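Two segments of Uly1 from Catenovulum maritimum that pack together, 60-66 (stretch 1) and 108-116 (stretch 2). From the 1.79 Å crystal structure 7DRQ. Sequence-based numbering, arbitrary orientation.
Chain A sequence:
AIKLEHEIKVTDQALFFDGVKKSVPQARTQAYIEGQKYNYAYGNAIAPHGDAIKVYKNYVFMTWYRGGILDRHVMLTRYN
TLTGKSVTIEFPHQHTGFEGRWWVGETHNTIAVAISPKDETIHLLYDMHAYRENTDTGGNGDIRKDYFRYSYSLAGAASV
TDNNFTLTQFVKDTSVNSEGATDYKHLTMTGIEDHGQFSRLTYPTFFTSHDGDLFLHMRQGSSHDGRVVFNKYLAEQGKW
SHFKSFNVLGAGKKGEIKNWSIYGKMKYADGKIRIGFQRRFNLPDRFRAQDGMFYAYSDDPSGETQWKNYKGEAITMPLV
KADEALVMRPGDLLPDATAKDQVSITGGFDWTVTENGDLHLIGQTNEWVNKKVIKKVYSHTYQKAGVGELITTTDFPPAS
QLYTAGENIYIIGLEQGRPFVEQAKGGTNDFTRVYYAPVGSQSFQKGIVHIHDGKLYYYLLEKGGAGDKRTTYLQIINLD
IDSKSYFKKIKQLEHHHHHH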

# COMPACT_ATOMS: atom_id res chain seq x y z
N VAL A 60 -1.02 -8.17 -16.77
CA VAL A 60 -1.15 -8.06 -15.33
C VAL A 60 0.23 -8.26 -14.72
O VAL A 60 0.81 -9.34 -14.87
CB VAL A 60 -2.14 -9.09 -14.76
CG1 VAL A 60 -2.37 -8.82 -13.27
CG2 VAL A 60 -3.46 -9.02 -15.52
N PHE A 61 0.74 -7.24 -14.05
CA PHE A 61 2.04 -7.30 -13.40
C PHE A 61 1.85 -7.58 -11.91
O PHE A 61 1.07 -6.89 -11.25
CB PHE A 61 2.80 -5.99 -13.60
CG PHE A 61 3.20 -5.74 -15.03
CD1 PHE A 61 2.32 -5.14 -15.92
CD2 PHE A 61 4.46 -6.12 -15.49
CE1 PHE A 61 2.68 -4.91 -17.23
CE2 PHE A 61 4.83 -5.88 -16.81
CZ PHE A 61 3.94 -5.28 -17.67
N MSE A 62 2.54 -8.60 -11.40
CA MSE A 62 2.42 -8.99 -10.00
C MSE A 62 3.79 -9.24 -9.39
O MSE A 62 4.62 -9.93 -9.97
CB MSE A 62 1.55 -10.24 -9.87
CG MSE A 62 0.13 -10.01 -10.32
SE MSE A 62 -0.80 -11.75 -10.43
CE MSE A 62 -0.29 -12.30 -12.22
N THR A 63 4.02 -8.69 -8.20
CA THR A 63 5.27 -8.88 -7.49
C THR A 63 5.08 -9.83 -6.32
O THR A 63 3.97 -10.01 -5.81
CB THR A 63 5.83 -7.55 -6.96
OG1 THR A 63 4.96 -7.04 -5.95
CG2 THR A 63 5.96 -6.53 -8.10
N TRP A 64 6.18 -10.42 -5.88
CA TRP A 64 6.21 -11.34 -4.75
C TRP A 64 7.66 -11.66 -4.43
O TRP A 64 8.53 -11.58 -5.31
CB TRP A 64 5.42 -12.63 -5.06
CG TRP A 64 5.74 -13.31 -6.38
CD1 TRP A 64 5.41 -12.87 -7.64
CD2 TRP A 64 6.42 -14.56 -6.58
NE1 TRP A 64 5.85 -13.76 -8.59
CE2 TRP A 64 6.47 -14.80 -7.97
CE3 TRP A 64 6.98 -15.50 -5.71
CZ2 TRP A 64 7.07 -15.93 -8.50
CZ3 TRP A 64 7.58 -16.63 -6.25
CH2 TRP A 64 7.61 -16.84 -7.63
N TYR A 65 7.92 -11.99 -3.17
CA TYR A 65 9.16 -12.65 -2.78
C TYR A 65 8.97 -14.15 -2.92
O TYR A 65 7.90 -14.68 -2.61
CB TYR A 65 9.52 -12.33 -1.33
CG TYR A 65 9.91 -10.90 -1.08
CD1 TYR A 65 11.20 -10.45 -1.38
CD2 TYR A 65 9.01 -10.01 -0.51
CE1 TYR A 65 11.56 -9.15 -1.14
CE2 TYR A 65 9.37 -8.70 -0.27
CZ TYR A 65 10.65 -8.28 -0.58
OH TYR A 65 10.98 -6.98 -0.32
N ARG A 66 10.03 -14.84 -3.35
CA ARG A 66 10.01 -16.29 -3.54
C ARG A 66 10.56 -17.01 -2.31
O ARG A 66 11.56 -16.58 -1.72
CB ARG A 66 10.82 -16.68 -4.78
CG ARG A 66 10.78 -18.19 -5.07
CD ARG A 66 11.54 -18.51 -6.36
NE ARG A 66 12.96 -18.23 -6.18
CZ ARG A 66 13.83 -18.08 -7.16
NH1 ARG A 66 13.45 -18.20 -8.42
NH2 ARG A 66 15.10 -17.82 -6.86
N HIS A 108 6.36 -4.85 6.30
CA HIS A 108 6.41 -3.50 5.74
C HIS A 108 7.07 -3.50 4.38
O HIS A 108 6.79 -2.63 3.55
CB HIS A 108 7.20 -2.55 6.65
CG HIS A 108 6.51 -2.24 7.95
ND1 HIS A 108 6.65 -3.04 9.06
CD2 HIS A 108 5.71 -1.21 8.31
CE1 HIS A 108 5.94 -2.52 10.05
NE2 HIS A 108 5.37 -1.40 9.62
N ASN A 109 7.99 -4.44 4.15
CA ASN A 109 8.99 -4.35 3.10
C ASN A 109 8.48 -4.93 1.79
O ASN A 109 9.12 -5.79 1.18
CB ASN A 109 10.27 -5.04 3.54
CG ASN A 109 11.00 -4.26 4.61
OD1 ASN A 109 10.40 -3.49 5.36
ND2 ASN A 109 12.31 -4.48 4.70
N THR A 110 7.34 -4.45 1.34
CA THR A 110 6.68 -4.97 0.15
C THR A 110 7.43 -4.56 -1.13
O THR A 110 8.34 -3.73 -1.12
CB THR A 110 5.24 -4.47 0.09
OG1 THR A 110 5.24 -3.03 0.14
CG2 THR A 110 4.47 -5.03 1.26
N ILE A 111 7.02 -5.16 -2.24
CA ILE A 111 7.51 -4.83 -3.57
C ILE A 111 6.37 -4.15 -4.32
O ILE A 111 5.40 -4.81 -4.72
CB ILE A 111 7.98 -6.06 -4.34
CG1 ILE A 111 8.92 -6.93 -3.50
CG2 ILE A 111 8.61 -5.63 -5.67
CD1 ILE A 111 8.86 -8.42 -3.91
N ALA A 112 6.51 -2.84 -4.56
CA ALA A 112 5.52 -2.10 -5.33
C ALA A 112 5.93 -2.07 -6.79
O ALA A 112 7.12 -2.00 -7.11
CB ALA A 112 5.38 -0.67 -4.81
N VAL A 113 4.94 -2.14 -7.68
CA VAL A 113 5.19 -2.14 -9.12
C VAL A 113 4.29 -1.09 -9.77
O VAL A 113 3.15 -0.87 -9.35
CB VAL A 113 4.96 -3.53 -9.75
CG1 VAL A 113 3.50 -4.01 -9.54
CG2 VAL A 113 5.34 -3.53 -11.23
N ALA A 114 4.82 -0.44 -10.81
CA ALA A 114 4.02 0.43 -11.66
C ALA A 114 4.53 0.38 -13.09
O ALA A 114 5.72 0.14 -13.34
CB ALA A 114 4.04 1.89 -11.18
N ILE A 115 3.62 0.62 -14.03
CA ILE A 115 3.94 0.84 -15.44
C ILE A 115 3.66 2.31 -15.77
O ILE A 115 2.61 2.83 -15.38
CB ILE A 115 3.12 -0.09 -16.35
CG1 ILE A 115 3.20 -1.54 -15.87
CG2 ILE A 115 3.56 0.05 -17.80
CD1 ILE A 115 4.58 -2.11 -15.90
N SER A 116 4.58 2.97 -16.48
CA SER A 116 4.24 4.25 -17.10
C SER A 116 3.45 4.00 -18.37
O SER A 116 3.98 3.36 -19.29
CB SER A 116 5.47 5.08 -17.45
OG SER A 116 5.06 6.20 -18.24

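Two nearly antiparallel strands meet here through their side chains rather than through a shared backbone ladder, forming a mostly apolar contact fastened by two hydrogen bonds from side-chain hydroxyls to main-chain carbonyls. The evidence begins with the axes: the strands 60-65 and 111-115 approach to 6.9 Å, with an angle of 164° between their N-to-C directions. The closest backbone register, Thr 63 CA to Ile 111 CA, is 6.1 Å, and no backbone-to-backbone hydrogen bond crosses between the stretches. Together they bury 456 Å², summed over both sides.

Alternation along the strands selects the residues that take part. In stretch 2, the CA-to-CB bonds of Ile 111, Val 113 and Ile 115 point toward stretch 1, whereas those of Ala 112 and Ala 114 point away, and neither alanine has any area covered by the partner. Phe 61 and Thr 63 likewise point toward stretch 2, and selenomethionine Met 62 between them points away.

The two ends of the contact are built alike, each with an isoleucine methyl over an aromatic face. Ile 115 CD1 lies 3.6 Å from the centroid of the Phe 61 ring and only 9° off its normal, a CH-pi arrangement; its closest ring atom, Phe 61 CE1, is also 3.6 Å from Ile 115 CD1. Ile 111 CD1 sits 3.6 Å from the centroid of the Tyr 65 ring, 7° off the normal. Small angles of this kind place each methyl almost directly above the ring centre. Ile 111 CG1 adds an apolar contact with Tyr 65 CZ at 3.7 Å, and Ile 111 CD1 also reaches Trp 64 O at 3.5 Å. With 103 Å² covered, Ile 111 contributes the largest area of any residue.

Thr 63 serves both kinds of interaction. With chi1 in the p rotamer, its OG1 donates a hydrogen bond to Ile 111 O at 2.6 Å, while its CG2 packs 3.6 Å from Val 113 CB. The hydroxyl thus engages a carbonyl as the methyl meets an aliphatic neighbour. Val 113 also lies beside Phe 61, more loosely, with Phe 61 CB and Val 113 CG2 4.3 Å apart.

Tyr 65 departs sideways at its CA-to-CB bond, but the end of its side chain comes nearer to stretch 2. There Tyr 65 OH donates to Asn 109 O at 2.7 Å. This acceptor lies at the ring edge, near its plane, so the phenol can make the hydrogen bond while one face remains against Ile 111.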